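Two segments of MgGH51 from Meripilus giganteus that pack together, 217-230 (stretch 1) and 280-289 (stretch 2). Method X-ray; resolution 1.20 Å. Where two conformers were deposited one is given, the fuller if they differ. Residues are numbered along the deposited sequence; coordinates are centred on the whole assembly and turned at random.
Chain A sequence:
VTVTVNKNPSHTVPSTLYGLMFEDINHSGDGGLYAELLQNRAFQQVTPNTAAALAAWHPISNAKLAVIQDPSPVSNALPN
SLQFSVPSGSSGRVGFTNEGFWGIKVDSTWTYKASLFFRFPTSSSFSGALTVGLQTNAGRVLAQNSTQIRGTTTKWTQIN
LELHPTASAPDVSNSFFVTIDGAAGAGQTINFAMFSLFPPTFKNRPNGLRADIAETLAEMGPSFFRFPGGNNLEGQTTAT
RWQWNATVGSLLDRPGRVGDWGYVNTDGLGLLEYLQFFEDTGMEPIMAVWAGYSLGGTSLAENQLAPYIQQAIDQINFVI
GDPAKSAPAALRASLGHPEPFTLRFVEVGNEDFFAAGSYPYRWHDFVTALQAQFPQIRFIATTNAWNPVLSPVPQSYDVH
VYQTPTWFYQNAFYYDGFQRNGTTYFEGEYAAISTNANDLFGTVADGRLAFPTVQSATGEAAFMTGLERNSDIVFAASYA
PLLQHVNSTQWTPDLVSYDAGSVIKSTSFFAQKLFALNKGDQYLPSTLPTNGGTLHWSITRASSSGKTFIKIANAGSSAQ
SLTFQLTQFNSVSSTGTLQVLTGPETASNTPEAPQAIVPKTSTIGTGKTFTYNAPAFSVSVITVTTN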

ATOM      1  N   LEU A 217      -0.863  -8.429  -4.031  1.00 12.60           N
ATOM      2  CA  LEU A 217       0.048  -7.451  -4.610  1.00 12.72           C
ATOM      3  C   LEU A 217       1.079  -8.166  -5.442  1.00 14.00           C
ATOM      4  O   LEU A 217       1.384  -7.719  -6.570  1.00 15.46           O
ATOM      5  CB  LEU A 217       0.704  -6.637  -3.480  1.00 11.97           C
ATOM      6  CG  LEU A 217      -0.271  -5.798  -2.649  1.00 12.80           C
ATOM      7  CD1 LEU A 217       0.518  -4.910  -1.680  1.00 12.26           C
ATOM      8  CD2 LEU A 217      -1.278  -5.048  -3.452  1.00 14.91           C
ATOM      9  N   ALA A 218       1.661  -9.242  -4.949  1.00 14.05           N
ATOM     10  CA  ALA A 218       2.649  -9.962  -5.749  1.00 15.97           C
ATOM     11  C   ALA A 218       2.037 -10.552  -7.022  1.00 16.45           C
ATOM     12  O   ALA A 218       2.707 -10.548  -8.084  1.00 16.10           O
ATOM     13  CB  ALA A 218       3.317 -11.017  -4.904  1.00 18.27           C
ATOM     14  N   GLU A 219       0.772 -10.933  -6.998  1.00 16.42           N
ATOM     15  CA  GLU A 219       0.040 -11.507  -8.169  1.00 17.32           C
ATOM     16  C   GLU A 219       0.025 -10.609  -9.361  1.00 17.73           C
ATOM     17  O   GLU A 219      -0.008 -11.067 -10.507  1.00 17.08           O
ATOM     18  CB  GLU A 219      -1.443 -11.824  -7.736  1.00 22.83           C
ATOM     19  CG  GLU A 219      -2.386 -12.313  -8.765  1.00 22.95           C
ATOM     20  CD  GLU A 219      -3.758 -12.529  -8.213  1.00 22.63           C
ATOM     21  OE1 GLU A 219      -3.892 -12.777  -6.982  1.00 25.95           O
ATOM     22  OE2 GLU A 219      -4.658 -12.481  -9.117  1.00 26.05           O
ATOM     23  N   MET A 220       0.051  -9.315  -9.074  0.65 17.91           N
ATOM     24  CA  MET A 220      -0.083  -8.280 -10.094  0.65 18.35           C
ATOM     25  C   MET A 220       1.178  -8.210 -10.955  0.65 17.13           C
ATOM     26  O   MET A 220       1.094  -7.656 -12.015  0.65 21.31           O
ATOM     27  CB  MET A 220      -0.458  -6.948  -9.445  0.65 21.23           C
ATOM     28  CG  MET A 220      -1.272  -6.023 -10.339  0.65 21.73           C
ATOM     29  SD  MET A 220      -1.067  -4.284  -9.860  0.58 21.82           S
ATOM     30  CE  MET A 220      -1.698  -4.642  -8.229  0.65 26.33           C
ATOM     31  N   GLY A 221       2.306  -8.778 -10.538  1.00 15.74           N
ATOM     32  CA  GLY A 221       3.618  -8.626 -11.165  1.00 18.04           C
ATOM     33  C   GLY A 221       4.200  -7.237 -11.160  1.00 13.87           C
ATOM     34  O   GLY A 221       4.869  -6.838 -12.115  1.00 15.86           O
ATOM     35  N   PRO A 222       4.134  -6.518 -10.031  1.00 12.27           N
ATOM     36  CA  PRO A 222       4.722  -5.176  -9.981  1.00 11.80           C
ATOM     37  C   PRO A 222       6.243  -5.229  -9.978  1.00 11.65           C
ATOM     38  O   PRO A 222       6.847  -6.136  -9.392  1.00 12.96           O
ATOM     39  CB  PRO A 222       4.226  -4.610  -8.676  1.00 12.77           C
ATOM     40  CG  PRO A 222       4.070  -5.831  -7.802  1.00 13.08           C
ATOM     41  CD  PRO A 222       3.568  -6.934  -8.738  1.00 13.39           C
ATOM     42  N   SER A 223       6.845  -4.170 -10.479  1.00 11.41           N
ATOM     43  CA  SER A 223       8.311  -4.044 -10.516  1.00 11.19           C
ATOM     44  C   SER A 223       8.829  -3.063  -9.459  1.00 11.01           C
ATOM     45  O   SER A 223      10.024  -3.119  -9.128  1.00 12.17           O
ATOM     46  CB  SER A 223       8.814  -3.566 -11.857  1.00 12.82           C
ATOM     47  OG  SER A 223       8.329  -2.266 -12.149  1.00 16.04           O
ATOM     48  N   PHE A 224       7.993  -2.174  -8.959  1.00 10.55           N
ATOM     49  CA  PHE A 224       8.432  -1.170  -7.988  1.00 10.45           C
ATOM     50  C   PHE A 224       7.301  -0.904  -7.019  1.00 10.29           C
ATOM     51  O   PHE A 224       6.137  -1.235  -7.231  1.00 10.93           O
ATOM     52  CB  PHE A 224       8.845   0.144  -8.656  1.00 10.66           C
ATOM     53  CG  PHE A 224       7.728   0.920  -9.295  1.00 10.63           C
ATOM     54  CD1 PHE A 224       6.862   1.720  -8.536  1.00 10.50           C
ATOM     55  CD2 PHE A 224       7.471   0.810 -10.654  1.00 11.12           C
ATOM     56  CE1 PHE A 224       5.791   2.366  -9.079  1.00 10.53           C
ATOM     57  CE2 PHE A 224       6.403   1.488 -11.218  1.00 10.88           C
ATOM     58  CZ  PHE A 224       5.563   2.253 -10.444  1.00 10.82           C
ATOM     59  N   PHE A 225       7.677  -0.264  -5.926  1.00 10.58           N
ATOM     60  CA  PHE A 225       6.762   0.120  -4.836  1.00 10.57           C
ATOM     61  C   PHE A 225       7.131   1.539  -4.396  1.00 10.31           C
ATOM     62  O   PHE A 225       8.213   1.758  -3.807  1.00 10.70           O
ATOM     63  CB  PHE A 225       6.888  -0.894  -3.691  1.00 10.80           C
ATOM     64  CG  PHE A 225       5.838  -0.846  -2.621  1.00 10.67           C
ATOM     65  CD1 PHE A 225       5.905   0.049  -1.558  1.00 10.93           C
ATOM     66  CD2 PHE A 225       4.803  -1.741  -2.591  1.00 11.98           C
ATOM     67  CE1 PHE A 225       5.021  -0.024  -0.491  1.00 11.85           C
ATOM     68  CE2 PHE A 225       3.922  -1.830  -1.535  1.00 13.17           C
ATOM     69  CZ  PHE A 225       4.039  -0.960  -0.461  1.00 12.60           C
ATOM     70  N   ARG A 226       6.280   2.504  -4.692  1.00 10.07           N
ATOM     71  CA  ARG A 226       6.459   3.927  -4.297  1.00 10.25           C
ATOM     72  C   ARG A 226       5.910   4.094  -2.881  1.00  9.81           C
ATOM     73  O   ARG A 226       4.765   3.658  -2.590  1.00 11.34           O
ATOM     74  CB  ARG A 226       5.720   4.845  -5.278  1.00 10.79           C
ATOM     75  CG  ARG A 226       5.909   6.306  -5.000  1.00 10.82           C
ATOM     76  CD  ARG A 226       4.824   7.167  -5.637  1.00 11.11           C
ATOM     77  NE  ARG A 226       4.973   8.591  -5.334  1.00 10.62           N
ATOM     78  CZ  ARG A 226       3.953   9.443  -5.200  1.00 10.94           C
ATOM     79  NH1 ARG A 226       2.703   9.049  -5.484  1.00 10.96           N
ATOM     80  NH2 ARG A 226       4.190  10.667  -4.754  1.00 10.73           N
ATOM     81  N   PHE A 227       6.671   4.688  -1.961  1.00  9.83           N
ATOM     82  CA  PHE A 227       6.264   4.756  -0.546  1.00 10.06           C
ATOM     83  C   PHE A 227       7.137   5.774   0.140  1.00 10.09           C
ATOM     84  O   PHE A 227       8.237   6.087  -0.373  1.00 10.18           O
ATOM     85  CB  PHE A 227       6.418   3.380   0.112  1.00 10.12           C
ATOM     86  CG  PHE A 227       7.826   3.046   0.551  1.00 10.18           C
ATOM     87  CD1 PHE A 227       8.817   2.849  -0.368  1.00 10.72           C
ATOM     88  CD2 PHE A 227       8.142   3.078   1.903  1.00 11.01           C
ATOM     89  CE1 PHE A 227      10.120   2.672   0.041  1.00 11.40           C
ATOM     90  CE2 PHE A 227       9.439   2.890   2.303  1.00 11.50           C
ATOM     91  CZ  PHE A 227      10.444   2.710   1.375  1.00 11.43           C
ATOM     92  N   PRO A 228       6.802   6.279   1.346  1.00  9.85           N
ATOM     93  CA  PRO A 228       5.578   6.013   2.115  1.00  9.68           C
ATOM     94  C   PRO A 228       4.443   6.981   1.814  1.00  9.65           C
ATOM     95  O   PRO A 228       3.399   6.949   2.497  1.00 10.21           O
ATOM     96  CB  PRO A 228       6.050   6.145   3.553  1.00 10.82           C
ATOM     97  CG  PRO A 228       7.064   7.265   3.466  1.00 10.69           C
ATOM     98  CD  PRO A 228       7.798   6.975   2.174  1.00 10.48           C
ATOM     99  N   GLY A 229       4.582   7.810   0.788  1.00  9.99           N
ATOM    100  CA  GLY A 229       3.494   8.644   0.319  1.00 10.19           C
ATOM    101  C   GLY A 229       3.987   9.562  -0.764  1.00 10.73           C
ATOM    102  O   GLY A 229       5.186   9.596  -1.063  1.00 11.23           O
ATOM    103  N   GLY A 230       3.063  10.302  -1.424  1.00 10.74           N
ATOM    104  CA  GLY A 230       1.688  10.461  -1.022  1.00 10.84           C
ATOM    105  C   GLY A 230       1.570  11.488   0.122  1.00 10.69           C
ATOM    106  O   GLY A 230       2.526  11.788   0.827  1.00 10.73           O
ATOM    107  N   ASP A 280      11.282  -9.674  -0.628  1.00 12.74           N
ATOM    108  CA  ASP A 280      10.459 -10.890  -0.698  1.00 13.71           C
ATOM    109  C   ASP A 280       9.643 -11.005  -1.977  1.00 15.06           C
ATOM    110  O   ASP A 280       9.128 -12.084  -2.245  1.00 21.23           O
ATOM    111  CB  ASP A 280       9.541 -10.983   0.524  1.00 12.96           C
ATOM    112  CG  ASP A 280      10.284 -11.234   1.838  1.00 13.71           C
ATOM    113  OD1 ASP A 280      11.474 -11.637   1.787  1.00 15.24           O
ATOM    114  OD2 ASP A 280       9.638 -11.067   2.895  1.00 13.53           O
ATOM    115  N   THR A 281       9.440  -9.931  -2.696  1.00 12.53           N
ATOM    116  CA  THR A 281       8.599  -9.894  -3.899  1.00 13.28           C
ATOM    117  C   THR A 281       9.374  -9.579  -5.165  1.00 14.07           C
ATOM    118  O   THR A 281       8.777  -9.574  -6.254  1.00 17.82           O
ATOM    119  CB  THR A 281       7.486  -8.871  -3.706  1.00 13.74           C
ATOM    120  OG1 THR A 281       8.043  -7.594  -3.478  1.00 13.76           O
ATOM    121  CG2 THR A 281       6.503  -9.248  -2.641  1.00 14.60           C
ATOM    122  N   GLY A 282      10.626  -9.234  -5.071  1.00 13.50           N
ATOM    123  CA  GLY A 282      11.407  -8.741  -6.226  1.00 14.82           C
ATOM    124  C   GLY A 282      11.072  -7.347  -6.684  1.00 14.15           C
ATOM    125  O   GLY A 282      11.545  -6.969  -7.740  1.00 20.36           O
ATOM    126  N   MET A 283      10.310  -6.583  -5.912  1.00 13.48           N
ATOM    127  CA  MET A 283      10.085  -5.174  -6.238  1.00 12.45           C
ATOM    128  C   MET A 283      11.292  -4.327  -5.829  1.00 11.82           C
ATOM    129  O   MET A 283      11.977  -4.694  -4.879  1.00 13.20           O
ATOM    130  CB  MET A 283       8.859  -4.617  -5.502  1.00 12.55           C
ATOM    131  CG  MET A 283       7.543  -5.201  -5.981  1.00 14.90           C
ATOM    132  SD  MET A 283       6.092  -4.413  -5.259  0.95 14.12           S
ATOM    133  CE  MET A 283       5.381  -5.791  -4.374  1.00 19.24           C
ATOM    134  N   GLU A 284      11.489  -3.212  -6.499  1.00 11.08           N
ATOM    135  CA  GLU A 284      12.440  -2.216  -6.036  1.00 11.26           C
ATOM    136  C   GLU A 284      11.698  -0.972  -5.563  1.00 10.60           C
ATOM    137  O   GLU A 284      10.590  -0.645  -6.026  1.00 11.74           O
ATOM    138  CB  GLU A 284      13.449  -1.832  -7.098  1.00 12.32           C
ATOM    139  CG  GLU A 284      12.908  -1.058  -8.287  1.00 12.34           C
ATOM    140  CD  GLU A 284      14.016  -0.778  -9.293  1.00 12.86           C
ATOM    141  OE1 GLU A 284      14.014  -1.420 -10.371  1.00 14.56           O
ATOM    142  OE2 GLU A 284      14.894   0.046  -8.976  1.00 13.80           O
ATOM    143  N   PRO A 285      12.266  -0.234  -4.587  1.00 10.45           N
ATOM    144  CA  PRO A 285      11.594   0.959  -4.084  1.00 10.81           C
ATOM    145  C   PRO A 285      11.714   2.152  -5.006  1.00 10.65           C
ATOM    146  O   PRO A 285      12.730   2.401  -5.614  1.00 11.64           O
ATOM    147  CB  PRO A 285      12.340   1.248  -2.757  1.00 11.92           C
ATOM    148  CG  PRO A 285      13.694   0.643  -2.986  1.00 11.77           C
ATOM    149  CD  PRO A 285      13.474  -0.594  -3.813  1.00 12.05           C
ATOM    150  N   ILE A 286      10.645   2.982  -4.947  1.00 10.90           N
ATOM    151  CA  ILE A 286      10.742   4.415  -5.283  1.00 10.49           C
ATOM    152  C   ILE A 286      10.454   5.111  -3.966  1.00 10.55           C
ATOM    153  O   ILE A 286       9.291   5.202  -3.562  1.00 11.09           O
ATOM    154  CB  ILE A 286       9.849   4.814  -6.443  1.00 10.57           C
ATOM    155  CG1 ILE A 286      10.205   4.060  -7.719  1.00 11.21           C
ATOM    156  CG2 ILE A 286       9.937   6.333  -6.625  1.00 11.40           C
ATOM    157  CD1 ILE A 286       9.361   4.352  -8.934  1.00 12.30           C
ATOM    158  N   MET A 287      11.505   5.490  -3.240  1.00 10.08           N
ATOM    159  CA  MET A 287      11.360   5.940  -1.859  1.00 10.20           C
ATOM    160  C   MET A 287      11.300   7.459  -1.788  1.00  9.90           C
ATOM    161  O   MET A 287      12.187   8.147  -2.294  1.00 10.55           O
ATOM    162  CB  MET A 287      12.515   5.428  -1.020  1.00 10.36           C
ATOM    163  CG  MET A 287      12.374   5.789   0.447  1.00 10.35           C
ATOM    164  SD  MET A 287      13.644   5.120   1.534  1.00 10.97           S
ATOM    165  CE  MET A 287      15.029   6.122   1.027  1.00 11.86           C
ATOM    166  N   ALA A 288      10.268   7.977  -1.144  1.00  9.96           N
ATOM    167  CA  ALA A 288      10.132   9.415  -0.932  1.00  9.97           C
ATOM    168  C   ALA A 288      10.866   9.834   0.361  1.00  9.72           C
ATOM    169  O   ALA A 288      10.953   9.087   1.336  1.00 10.58           O
ATOM    170  CB  ALA A 288       8.692   9.839  -0.869  1.00 10.53           C
ATOM    171  N   VAL A 289      11.387  11.072   0.280  1.00 10.07           N
ATOM    172  CA  VAL A 289      11.921  11.785   1.445  1.00 10.12           C
ATOM    173  C   VAL A 289      11.113  13.057   1.650  1.00 10.42           C
ATOM    174  O   VAL A 289      10.733  13.746   0.708  1.00 11.20           O
ATOM    175  CB  VAL A 289      13.424  12.087   1.339  1.00 10.51           C
ATOM    176  CG1 VAL A 289      14.217  10.808   1.333  1.00 10.99           C
ATOM    177  CG2 VAL A 289      13.804  12.957   0.139  1.00 10.92           C
TER
HETATM  178  O   HOH W   1       6.523  -8.260  -7.529  1.00 26.32           O
HETATM  179  O   HOH W   2      11.949  -5.092  -9.897  0.50 16.41           O
HETATM  180  O   HOH W   3      12.485  -3.672 -10.398  0.50 23.33           O

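Stretches 217-230 and 280-289 each run from the end of a helix through a turn into a β-strand. The strands, 224-227 and 284-289, lie side by side in parallel, and the two stretches together bury 724 Å². Five backbone hydrogen bonds join them. Glu284 N donates to Ser223 O (3.0 Å), Phe225 N to Glu284 O (2.9 Å), Ile286 N to Phe225 O (3.0 Å), Phe227 N to Ile286 O (3.1 Å) and Ala288 N to Phe227 O (2.9 Å). Phe225, Phe227, Glu284 and Ile286 each bond to two partners offset along the other stretch, the usual parallel pattern; Ser223 and Ala288, at the ends, make one bond each. Pro285 has no amide hydrogen to give, but the register asks for none: its CA instead makes a CH contact with Phe225 O at 3.5 Å.

The side chains alternate between the two faces of the sheet. On one face lie Phe224, Arg226, Glu284 and Ile286. Phe224 adopts chi1 p with chi2 near 80°, which presents a ring face to Ile286; in its m,t rotamer Ile286 extends CD1 over that face, 4.0 Å from the ring centroid and 3.7 Å from Phe224 CD1. Arg226 is t through chi3, an extended chain whose guanidinium hydrogen-bonds elsewhere in the structure, while its CB remains 4.3 Å from Ile286 CB.

The other face carries Phe225, Phe227, Pro285 and Met287. With chi1 p, the end of Phe227 comes nearer the neighbouring strand, bringing CE1 to 3.8 Å from Pro285 CB at the ring edge and CZ to 3.8 Å from Met287 CG. Phe225, with chi1 t, leads its ring away instead. Its CB stays 3.9 Å from Met283 SD, and the sulfur sits at the edge of its ring, 5.2 Å from the centroid.

Met283, just before its strand, has the largest area covered by the opposing stretch. Its chi1 m and chi2 t extend the unbranched chain, and chi3, off the standard wells at -117°, sets the terminal methyl; SD also packs 3.5 Å from Pro222 CG. Gly221 and Gly282 each leave a helix with positive phi, a conformation that favours glycine. Thr281, chi1 p, accepts a weak hydrogen bond at OG1 from Met283 N (3.5 Å).

Waters reinforce this end: one donates to both Pro222 O (2.8 Å) and Thr281 O (2.9 Å), another to Ser223 O and Gly282 O (both 2.9 Å). At the far end, the small Ala288 lets Gly229 O approach its CB to 3.5 Å, beyond the cis peptide preceding Pro228.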